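Local coordinates for protein type I modular polyketide synthase (Streptomyces albus subsp. albus, PDB 6IYR) that probably loads the extender acyl unit from its coenzyme A thioester onto module 8 of the salinomycin polyketide synthase, at residues A[52-57]-A[108-113]; A[90-95]-A[101-106]; A[219-224]-A[318-323]; A[280-285]-A[291-296]. All blocks are in the same frame, centred on the assembly; numbering follows the deposited sequence.

Interaction 1 (A[52-57]-A[108-113])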
# COMPACT_ATOMS: atom_id res chain seq x y z
N ALA A 52 28.75 7.67 -13.84
CA ALA A 52 29.44 8.24 -12.70
C ALA A 52 28.94 7.65 -11.37
O ALA A 52 29.70 7.60 -10.41
CB ALA A 52 29.29 9.74 -12.68
N LEU A 53 27.65 7.30 -11.29
CA LEU A 53 27.16 6.62 -10.10
C LEU A 53 27.99 5.37 -9.88
O LEU A 53 28.37 5.06 -8.77
CB LEU A 53 25.69 6.21 -10.22
CG LEU A 53 25.16 5.49 -8.98
CD1 LEU A 53 25.21 6.41 -7.78
CD2 LEU A 53 23.74 4.99 -9.19
N ARG A 54 28.21 4.61 -10.95
CA ARG A 54 28.90 3.34 -10.85
C ARG A 54 30.36 3.56 -10.43
O ARG A 54 30.92 2.77 -9.68
CB ARG A 54 28.79 2.59 -12.17
CG ARG A 54 27.45 1.89 -12.32
CD ARG A 54 27.41 0.98 -13.53
NE ARG A 54 26.89 1.69 -14.70
CZ ARG A 54 27.61 2.02 -15.77
NH1 ARG A 54 27.04 2.73 -16.74
NH2 ARG A 54 28.89 1.66 -15.88
N GLY A 55 30.92 4.69 -10.84
CA GLY A 55 32.21 5.12 -10.37
C GLY A 55 32.26 5.44 -8.89
O GLY A 55 33.25 5.19 -8.21
N GLN A 56 31.25 6.13 -8.40
CA GLN A 56 31.15 6.37 -6.96
C GLN A 56 31.08 5.06 -6.18
O GLN A 56 31.66 4.94 -5.09
CB GLN A 56 29.91 7.19 -6.68
CG GLN A 56 30.02 8.59 -7.20
CD GLN A 56 30.56 9.49 -6.13
OE1 GLN A 56 29.80 10.14 -5.43
NE2 GLN A 56 31.85 9.36 -5.86
N ALA A 57 30.33 4.10 -6.69
CA ALA A 57 30.27 2.78 -6.07
C ALA A 57 31.68 2.13 -6.00
O ALA A 57 32.04 1.58 -4.97
CB ALA A 57 29.29 1.89 -6.81
N ALA A 108 28.73 -1.42 -8.78
CA ALA A 108 29.69 -0.73 -9.64
C ALA A 108 29.74 -1.43 -10.98
O ALA A 108 30.10 -0.82 -11.97
CB ALA A 108 31.08 -0.67 -9.01
N GLU A 109 29.29 -2.67 -11.05
CA GLU A 109 29.30 -3.43 -12.30
C GLU A 109 27.91 -3.52 -12.94
O GLU A 109 27.67 -4.41 -13.74
CB GLU A 109 29.82 -4.85 -12.04
CG GLU A 109 31.33 -4.95 -11.86
CD GLU A 109 31.73 -5.86 -10.71
OE1 GLU A 109 31.04 -6.88 -10.48
OE2 GLU A 109 32.72 -5.54 -10.02
N ALA A 110 26.97 -2.70 -12.49
CA ALA A 110 25.57 -2.86 -12.87
C ALA A 110 25.09 -4.30 -12.83
O ALA A 110 24.36 -4.73 -13.71
CB ALA A 110 25.33 -2.29 -14.25
N ALA A 111 25.49 -5.06 -11.82
CA ALA A 111 24.90 -6.36 -11.64
C ALA A 111 23.87 -6.26 -10.55
O ALA A 111 23.94 -5.38 -9.70
CB ALA A 111 25.94 -7.42 -11.29
N PRO A 112 22.88 -7.13 -10.59
CA PRO A 112 21.85 -6.91 -9.60
C PRO A 112 22.06 -7.87 -8.45
O PRO A 112 22.56 -8.96 -8.67
CB PRO A 112 20.55 -7.25 -10.36
CG PRO A 112 20.93 -7.35 -11.81
CD PRO A 112 22.36 -7.78 -11.80
N ALA A 113 21.73 -7.46 -7.24
CA ALA A 113 21.87 -8.34 -6.10
C ALA A 113 21.02 -7.81 -4.96
O ALA A 113 20.70 -6.62 -4.91
CB ALA A 113 23.33 -8.41 -5.67
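Arg54 and Ala108 bring the two backbones to 4.3 Å, measured CA to CA, where the side of helix 50-65 meets the C-terminal end of helix 97-108. That end is a Schellman motif, a worked example of how a helix can stop and its chain turn off within a few residues. Ala110 is its C-prime residue, with a positive phi of 44°; the amide of Ala111 reaches back to Ala106 O and that of Ala110 to Leu107 O. The chain then runs on to strand 116-120. Both helices belong to a small alpha/beta unit that probably corresponds to the linker preceding the acyltransferase in modular synthases.

Packing alone joins the two segments. The methyl of Ala108 sits against the backbone of the first helix, its CB 3.5 Å from Arg54 O, and meets the methyl of Ala57 at 3.8 Å between the two CB atoms. Leu107 also touches Ala57, adding to the apolar side of this junction.

Arg54 covers the end of the neighbouring helix with its aliphatic part. With CG anti to the carbonyl carbon (chi1 -80°), CB, CG and CD pass beside the carbonyl oxygen of Ala108, and the chain then bends at chi3 (-92°). Beyond the bend the guanidinium turns back to its own helix, where NH2 forms a salt bridge with Glu51. The methylene at the bend marks the corner: Arg54 CD lies 3.6 Å from Ala108 O, 3.8 Å from Ala110 N and 3.9 Å from Ala110 CB.

Interaction 2 (A[90-95]-A[101-106])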
# COMPACT_ATOMS: atom_id res chain seq x y z
N GLY A 90 21.89 5.44 -5.86
CA GLY A 90 22.14 4.06 -5.51
C GLY A 90 22.19 3.92 -4.00
O GLY A 90 22.53 4.86 -3.29
N VAL A 91 21.74 2.77 -3.51
CA VAL A 91 21.80 2.49 -2.09
C VAL A 91 22.29 1.06 -1.93
O VAL A 91 21.87 0.17 -2.68
CB VAL A 91 20.43 2.60 -1.41
CG1 VAL A 91 20.58 2.41 0.08
CG2 VAL A 91 19.78 3.94 -1.70
N VAL A 92 23.19 0.83 -0.97
CA VAL A 92 23.48 -0.55 -0.59
C VAL A 92 23.16 -0.75 0.84
O VAL A 92 23.25 0.17 1.63
CB VAL A 92 24.95 -0.94 -0.85
CG1 VAL A 92 25.27 -0.78 -2.33
CG2 VAL A 92 25.88 -0.08 -0.02
N LEU A 93 22.64 -1.93 1.14
CA LEU A 93 22.22 -2.25 2.51
C LEU A 93 23.06 -3.42 2.91
O LEU A 93 23.01 -4.43 2.23
CB LEU A 93 20.78 -2.77 2.56
CG LEU A 93 19.54 -1.88 2.54
CD1 LEU A 93 19.89 -0.42 2.42
CD2 LEU A 93 18.60 -2.35 1.44
N ALA A 94 23.65 -3.37 4.08
CA ALA A 94 24.36 -4.53 4.56
C ALA A 94 24.63 -4.33 6.04
O ALA A 94 24.47 -3.22 6.56
CB ALA A 94 25.67 -4.71 3.78
N GLU A 95 24.94 -5.43 6.70
CA GLU A 95 25.14 -5.50 8.14
C GLU A 95 26.59 -5.40 8.50
O GLU A 95 26.90 -5.04 9.61
CB GLU A 95 24.65 -6.84 8.68
CG GLU A 95 23.27 -7.23 8.18
CD GLU A 95 22.61 -8.30 9.04
OE1 GLU A 95 23.14 -8.57 10.13
OE2 GLU A 95 21.60 -8.89 8.59
N LEU A 101 30.88 -4.81 0.71
CA LEU A 101 31.76 -5.09 -0.42
C LEU A 101 31.01 -5.79 -1.53
O LEU A 101 31.12 -5.43 -2.70
CB LEU A 101 32.97 -5.93 0.05
CG LEU A 101 34.40 -5.37 0.04
CD1 LEU A 101 34.51 -3.86 0.06
CD2 LEU A 101 35.22 -5.98 1.18
N THR A 102 30.32 -6.88 -1.20
CA THR A 102 29.56 -7.62 -2.17
C THR A 102 28.54 -6.72 -2.86
O THR A 102 28.36 -6.80 -4.08
CB THR A 102 28.83 -8.77 -1.49
OG1 THR A 102 29.80 -9.58 -0.81
CG2 THR A 102 28.04 -9.60 -2.49
N ALA A 103 27.87 -5.87 -2.10
CA ALA A 103 26.82 -5.02 -2.68
C ALA A 103 27.42 -3.91 -3.55
O ALA A 103 26.99 -3.72 -4.68
CB ALA A 103 25.97 -4.43 -1.56
N LEU A 104 28.51 -3.29 -3.10
CA LEU A 104 29.13 -2.24 -3.89
C LEU A 104 29.77 -2.73 -5.19
O LEU A 104 29.85 -2.01 -6.17
CB LEU A 104 30.17 -1.49 -3.08
CG LEU A 104 29.60 -0.63 -1.96
CD1 LEU A 104 30.66 -0.34 -0.92
CD2 LEU A 104 29.03 0.66 -2.51
N ASP A 105 30.30 -3.93 -5.18
CA ASP A 105 30.93 -4.43 -6.37
C ASP A 105 29.84 -4.69 -7.41
O ASP A 105 30.03 -4.42 -8.60
CB ASP A 105 31.68 -5.72 -6.06
CG ASP A 105 33.13 -5.46 -5.57
OD1 ASP A 105 33.61 -4.31 -5.58
OD2 ASP A 105 33.80 -6.45 -5.23
N ALA A 106 28.70 -5.21 -6.95
CA ALA A 106 27.56 -5.41 -7.85
C ALA A 106 27.04 -4.09 -8.40
O ALA A 106 26.81 -3.94 -9.59
CB ALA A 106 26.46 -6.19 -7.17
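Val92 meets Ala103 and Leu104 where helix 97-108 lies over one face of the three-stranded antiparallel sheet, a compact instance of a strand followed directly by the helix that covers it. The backbones keep a wider spacing than in the contact of two strands: the CA atoms of Val92 and Ala103 are 6.0 Å apart.

The contact between the segments is made of apolar side chains. The methyl of Ala103 comes straight up against the branch point of the valine, with Val92 CB and Ala103 CB 3.7 Å apart, and CG1 of the valine stands 3.8 Å from the same methyl. Leu104 approaches from one side. Its CD2 touches both branches of Val92, at 4.0 Å from CG1 and 4.1 Å from CG2, and the two side chains cross at about a right angle. A chi1 of -60° in Val92 places CG1 anti to the carbonyl carbon and presents both methyls to the helix. Trp43 of strand 41-47 touches Val92 and Leu104 alike, and Ala61 of helix 50-65 also packs on Leu104.

Backbone bonding stays within each element or runs along the sheet: Val92 pairs with Trp43, Val91 with Ile117 of strand 116-120 and Leu93 with Gly115 just before it. Asp105 N bonds to Leu101 O, its carboxylate to Arg65 in a salt bridge. Shape and the exclusion of water thus probably hold helix to sheet.

Interaction 3 (A[219-224]-A[318-323]); sequences HSQGEI and VDYASH. With PO4 (phosphate ion), chain B.
This is a polar contact of the probable active site, in which Ser220 on the turn between strand 215-218 and helix 222-230 faces His323 on the loop after strand 313-316. The Gly-X-Ser-X-Gly sequence and the positive phi of Ser220 (50°) fit a nucleophile elbow. As in other acyltransferases, Ser220 and His323 are probably the catalytic pair. Their hydrogen bond joins Ser220 OG to His323 NE2 at 2.6 Å, with the hydroxyl at the ring edge and in its plane; Ser220 OG is carried toward the imidazole by standing anti to its own N (chi1 -163°).

A phosphate ion, probably from the crystallisation liquor, sits between the segments; its exact placement is uncertain, since it is modelled too close to Ser220 OG and Gln221 OE1. Gln221 N donates to its O3 at 3.0 Å with an angle of 157°, the role expected of an oxyanion-hole amide. From the other loop, His323 NE2 (2.9 Å) and Ser322 OG (3.0 Å) both bond to O4, while Tyr320 brings its hydroxyl to 2.8 Å from O1, that oxygen lying in the ring plane. The sequence from Tyr320 to His323, Tyr-Ala-Ser-His, is the motif generally associated with methylmalonyl selection.

Helix 235-248 adds Arg245, whose NH1 also bonds to the phosphate. His323 ND1 is held by Asn375 O, just beyond helix 366-374, and Gln192 of helix 188-208 packs against Gln221 and Tyr320.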
# COMPACT_ATOMS: atom_id res chain seq x y z
N HIS A 219 -8.75 2.05 -1.80
CA HIS A 219 -9.46 1.12 -2.65
C HIS A 219 -10.43 0.34 -1.76
O HIS A 219 -10.04 -0.36 -0.85
CB HIS A 219 -8.48 0.21 -3.39
CG HIS A 219 -9.10 -0.59 -4.49
ND1 HIS A 219 -10.07 -1.53 -4.26
CD2 HIS A 219 -8.80 -0.68 -5.80
CE1 HIS A 219 -10.42 -2.09 -5.40
NE2 HIS A 219 -9.65 -1.59 -6.36
N SER A 220 -11.71 0.56 -1.96
CA SER A 220 -12.72 0.02 -1.06
C SER A 220 -12.41 0.31 0.40
O SER A 220 -12.36 1.48 0.81
CB SER A 220 -12.88 -1.51 -1.29
OG SER A 220 -14.12 -1.97 -0.73
N GLN A 221 -12.38 -0.73 1.23
CA GLN A 221 -12.06 -0.63 2.65
C GLN A 221 -10.80 0.19 2.88
O GLN A 221 -10.61 0.74 3.95
CB GLN A 221 -11.87 -2.02 3.27
CG GLN A 221 -10.81 -2.87 2.54
CD GLN A 221 -10.84 -4.36 2.89
OE1 GLN A 221 -11.51 -5.16 2.20
NE2 GLN A 221 -9.99 -4.76 3.85
N GLY A 222 -9.95 0.25 1.86
CA GLY A 222 -8.71 0.97 2.00
C GLY A 222 -8.94 2.44 2.28
O GLY A 222 -8.11 3.07 2.90
N GLU A 223 -10.09 2.96 1.86
CA GLU A 223 -10.42 4.38 2.07
C GLU A 223 -10.55 4.70 3.53
O GLU A 223 -10.25 5.83 3.93
CB GLU A 223 -11.69 4.80 1.32
CG GLU A 223 -11.50 5.04 -0.14
CD GLU A 223 -12.51 6.00 -0.72
OE1 GLU A 223 -13.67 6.00 -0.25
OE2 GLU A 223 -12.16 6.69 -1.70
N ILE A 224 -10.85 3.68 4.34
CA ILE A 224 -11.00 3.83 5.78
C ILE A 224 -9.64 4.11 6.43
O ILE A 224 -9.56 4.84 7.42
CB ILE A 224 -11.68 2.62 6.44
CG1 ILE A 224 -13.02 2.28 5.75
CG2 ILE A 224 -12.00 2.87 7.89
CD1 ILE A 224 -13.63 0.99 6.24
N VAL A 318 -12.17 -14.46 -2.37
CA VAL A 318 -13.04 -13.80 -1.40
C VAL A 318 -14.36 -14.49 -1.58
O VAL A 318 -14.64 -15.03 -2.65
CB VAL A 318 -13.28 -12.31 -1.71
CG1 VAL A 318 -12.05 -11.48 -1.40
CG2 VAL A 318 -13.70 -12.11 -3.16
N ASP A 319 -15.22 -14.45 -0.57
CA ASP A 319 -16.49 -15.12 -0.74
C ASP A 319 -17.65 -14.17 -0.53
O ASP A 319 -18.73 -14.61 -0.15
CB ASP A 319 -16.60 -16.31 0.21
CG ASP A 319 -16.48 -15.89 1.66
OD1 ASP A 319 -16.59 -14.66 1.91
OD2 ASP A 319 -16.42 -16.78 2.53
N TYR A 320 -17.44 -12.89 -0.82
CA TYR A 320 -18.55 -11.94 -0.80
C TYR A 320 -18.44 -11.08 -2.01
O TYR A 320 -17.38 -10.98 -2.62
CB TYR A 320 -18.57 -11.09 0.46
CG TYR A 320 -17.31 -10.31 0.68
CD1 TYR A 320 -16.22 -10.88 1.34
CD2 TYR A 320 -17.17 -9.01 0.19
CE1 TYR A 320 -14.99 -10.22 1.41
CE2 TYR A 320 -15.98 -8.29 0.39
CZ TYR A 320 -14.89 -8.91 1.00
OH TYR A 320 -13.68 -8.26 1.11
N ALA A 321 -19.60 -10.60 -2.44
CA ALA A 321 -19.75 -9.72 -3.58
C ALA A 321 -20.12 -8.30 -3.09
O ALA A 321 -21.28 -7.88 -3.13
CB ALA A 321 -20.82 -10.25 -4.50
N SER A 322 -19.11 -7.53 -2.72
CA SER A 322 -19.32 -6.08 -2.48
C SER A 322 -19.25 -5.27 -3.78
O SER A 322 -19.00 -5.81 -4.87
CB SER A 322 -18.27 -5.58 -1.49
OG SER A 322 -17.00 -5.80 -2.04
N HIS A 323 -19.65 -4.02 -3.68
CA HIS A 323 -19.61 -3.10 -4.79
C HIS A 323 -20.65 -3.49 -5.83
O HIS A 323 -20.47 -3.23 -7.01
CB HIS A 323 -18.19 -3.01 -5.36
CG HIS A 323 -17.18 -2.62 -4.34
ND1 HIS A 323 -17.15 -1.36 -3.77
CD2 HIS A 323 -16.30 -3.37 -3.63
CE1 HIS A 323 -16.35 -1.37 -2.72
NE2 HIS A 323 -15.79 -2.56 -2.64
P PO4 B . -13.81 -4.80 0.26
O1 PO4 B . -12.71 -5.83 0.09
O2 PO4 B . -15.02 -5.13 1.15
O3 PO4 B . -13.07 -3.62 0.88
O4 PO4 B . -14.37 -4.60 -1.12

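Interaction 4 (A[280-285]-A[291-296])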
# COMPACT_ATOMS: atom_id res chain seq x y z
N ALA A 280 -21.83 -7.19 -11.11
CA ALA A 280 -21.65 -5.75 -11.00
C ALA A 280 -20.20 -5.44 -11.30
O ALA A 280 -19.29 -6.26 -11.07
CB ALA A 280 -22.04 -5.27 -9.61
N LEU A 281 -19.97 -4.26 -11.85
CA LEU A 281 -18.60 -3.76 -12.00
C LEU A 281 -18.07 -3.26 -10.66
O LEU A 281 -18.51 -2.24 -10.12
CB LEU A 281 -18.55 -2.65 -13.06
CG LEU A 281 -17.10 -2.17 -13.29
CD1 LEU A 281 -16.16 -3.28 -13.70
CD2 LEU A 281 -17.13 -1.09 -14.35
N ALA A 282 -17.24 -4.06 -10.02
CA ALA A 282 -16.84 -3.74 -8.65
C ALA A 282 -15.65 -2.78 -8.61
O ALA A 282 -15.62 -1.86 -7.79
CB ALA A 282 -16.53 -4.99 -7.88
N SER A 283 -14.69 -2.93 -9.53
CA SER A 283 -13.55 -2.03 -9.47
C SER A 283 -12.91 -1.90 -10.82
O SER A 283 -12.92 -2.85 -11.61
CB SER A 283 -12.56 -2.49 -8.38
OG SER A 283 -11.75 -3.55 -8.80
N VAL A 284 -12.46 -0.70 -11.12
CA VAL A 284 -11.63 -0.45 -12.29
C VAL A 284 -10.25 -0.03 -11.83
O VAL A 284 -10.08 1.08 -11.32
CB VAL A 284 -12.21 0.67 -13.15
CG1 VAL A 284 -11.38 0.90 -14.41
CG2 VAL A 284 -13.66 0.35 -13.50
N ASN A 285 -9.28 -0.92 -12.05
CA ASN A 285 -7.96 -0.78 -11.48
C ASN A 285 -6.87 -0.36 -12.46
O ASN A 285 -5.79 -0.02 -12.04
CB ASN A 285 -7.57 -2.07 -10.81
CG ASN A 285 -8.53 -2.43 -9.72
OD1 ASN A 285 -9.14 -1.56 -9.13
ND2 ASN A 285 -8.80 -3.69 -9.56
N VAL A 291 -12.47 -5.66 -11.98
CA VAL A 291 -12.96 -6.71 -11.10
C VAL A 291 -14.49 -6.68 -11.15
O VAL A 291 -15.12 -5.60 -11.07
CB VAL A 291 -12.42 -6.56 -9.66
CG1 VAL A 291 -13.00 -7.63 -8.75
CG2 VAL A 291 -10.89 -6.67 -9.63
N VAL A 292 -15.08 -7.85 -11.35
CA VAL A 292 -16.51 -8.02 -11.35
C VAL A 292 -16.97 -8.84 -10.18
O VAL A 292 -16.37 -9.86 -9.84
CB VAL A 292 -16.94 -8.71 -12.66
CG1 VAL A 292 -18.40 -9.10 -12.66
CG2 VAL A 292 -16.61 -7.82 -13.82
N SER A 293 -18.03 -8.39 -9.52
CA SER A 293 -18.52 -9.11 -8.35
C SER A 293 -19.91 -9.64 -8.64
O SER A 293 -20.60 -9.07 -9.45
CB SER A 293 -18.58 -8.20 -7.13
OG SER A 293 -19.59 -7.21 -7.21
N GLY A 294 -20.35 -10.66 -7.89
CA GLY A 294 -21.72 -11.13 -7.98
C GLY A 294 -21.86 -12.58 -7.52
O GLY A 294 -21.07 -13.09 -6.73
N ASP A 295 -22.93 -13.21 -7.99
CA ASP A 295 -23.32 -14.50 -7.53
C ASP A 295 -22.45 -15.59 -8.13
O ASP A 295 -21.89 -15.45 -9.23
CB ASP A 295 -24.81 -14.75 -7.83
CG ASP A 295 -25.73 -13.85 -6.99
OD1 ASP A 295 -26.00 -14.18 -5.81
OD2 ASP A 295 -26.13 -12.78 -7.51
N PRO A 296 -22.17 -16.59 -7.32
CA PRO A 296 -21.15 -17.57 -7.72
C PRO A 296 -21.41 -18.15 -9.13
O PRO A 296 -20.48 -18.31 -9.90
CB PRO A 296 -21.27 -18.66 -6.64
CG PRO A 296 -21.95 -17.99 -5.48
CD PRO A 296 -22.85 -16.95 -6.07
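A classic beta bulge sets Ala282 and Ser283 together opposite Val291 and shifts the register of the hairpin of strands 279-286 and 289-294. Val291 O consequently accepts two amides, Ala282 N at 2.8 Å and Ser283 N at 3.1 Å, the latter tilted 24° from the carbonyl plane. Antiparallel pairing of Ala280 with Ser293 holds one side of the irregularity, and Val291 N, bonded to Ser283 O at 2.9 Å, holds the other.

Ala282 lies on the side of Ala280 and Ser293, its methyl beside the serine, Ala282 CB to Ser293 OG 3.8 Å; the bulge brings Ser283 to that same face. There Ser283 OG presses on the branch point of Val291, 3.2 Å from its CB, and receives a weak bond from Asn285 ND2. The same ND2 rests 3.6 Å from Val291 CG2. On the opposite face, Leu281 and Val292 pack toward helix 265-273.

The hairpin belongs to the ferredoxin-like subdomain of the acyltransferase fold. Two polar side chains reach the probable active-site segments: Ser293 OG bonds to Ser322 O and Asn285 OD1 to His219 NE2. Backbone pairing thus supplies the cohesion, while an amide and a hydroxyl tie the sheet to segments 219-224 and 318-323.

In the fold
The four contacts form two groups on opposite sides of the chain's centre, with interactions 1 and 3 centred about 43 Å apart. Interactions 1 and 2 share helix 97-108: interaction 2 fixes it to the sheet in a buried, apolar setting, while interaction 1, partly exposed, packs its end against helix 50-65. Interactions 3 and 4 are both buried, yet polar. Interaction 4 is nested within the loop closed by interaction 3 and depends on backbone pairing; interaction 3 rests on a serine–histidine bond, with a phosphate held by side chains and one backbone amide. Packing therefore serves the linker-like unit, whereas hydrogen bonds dominate around the probable active site.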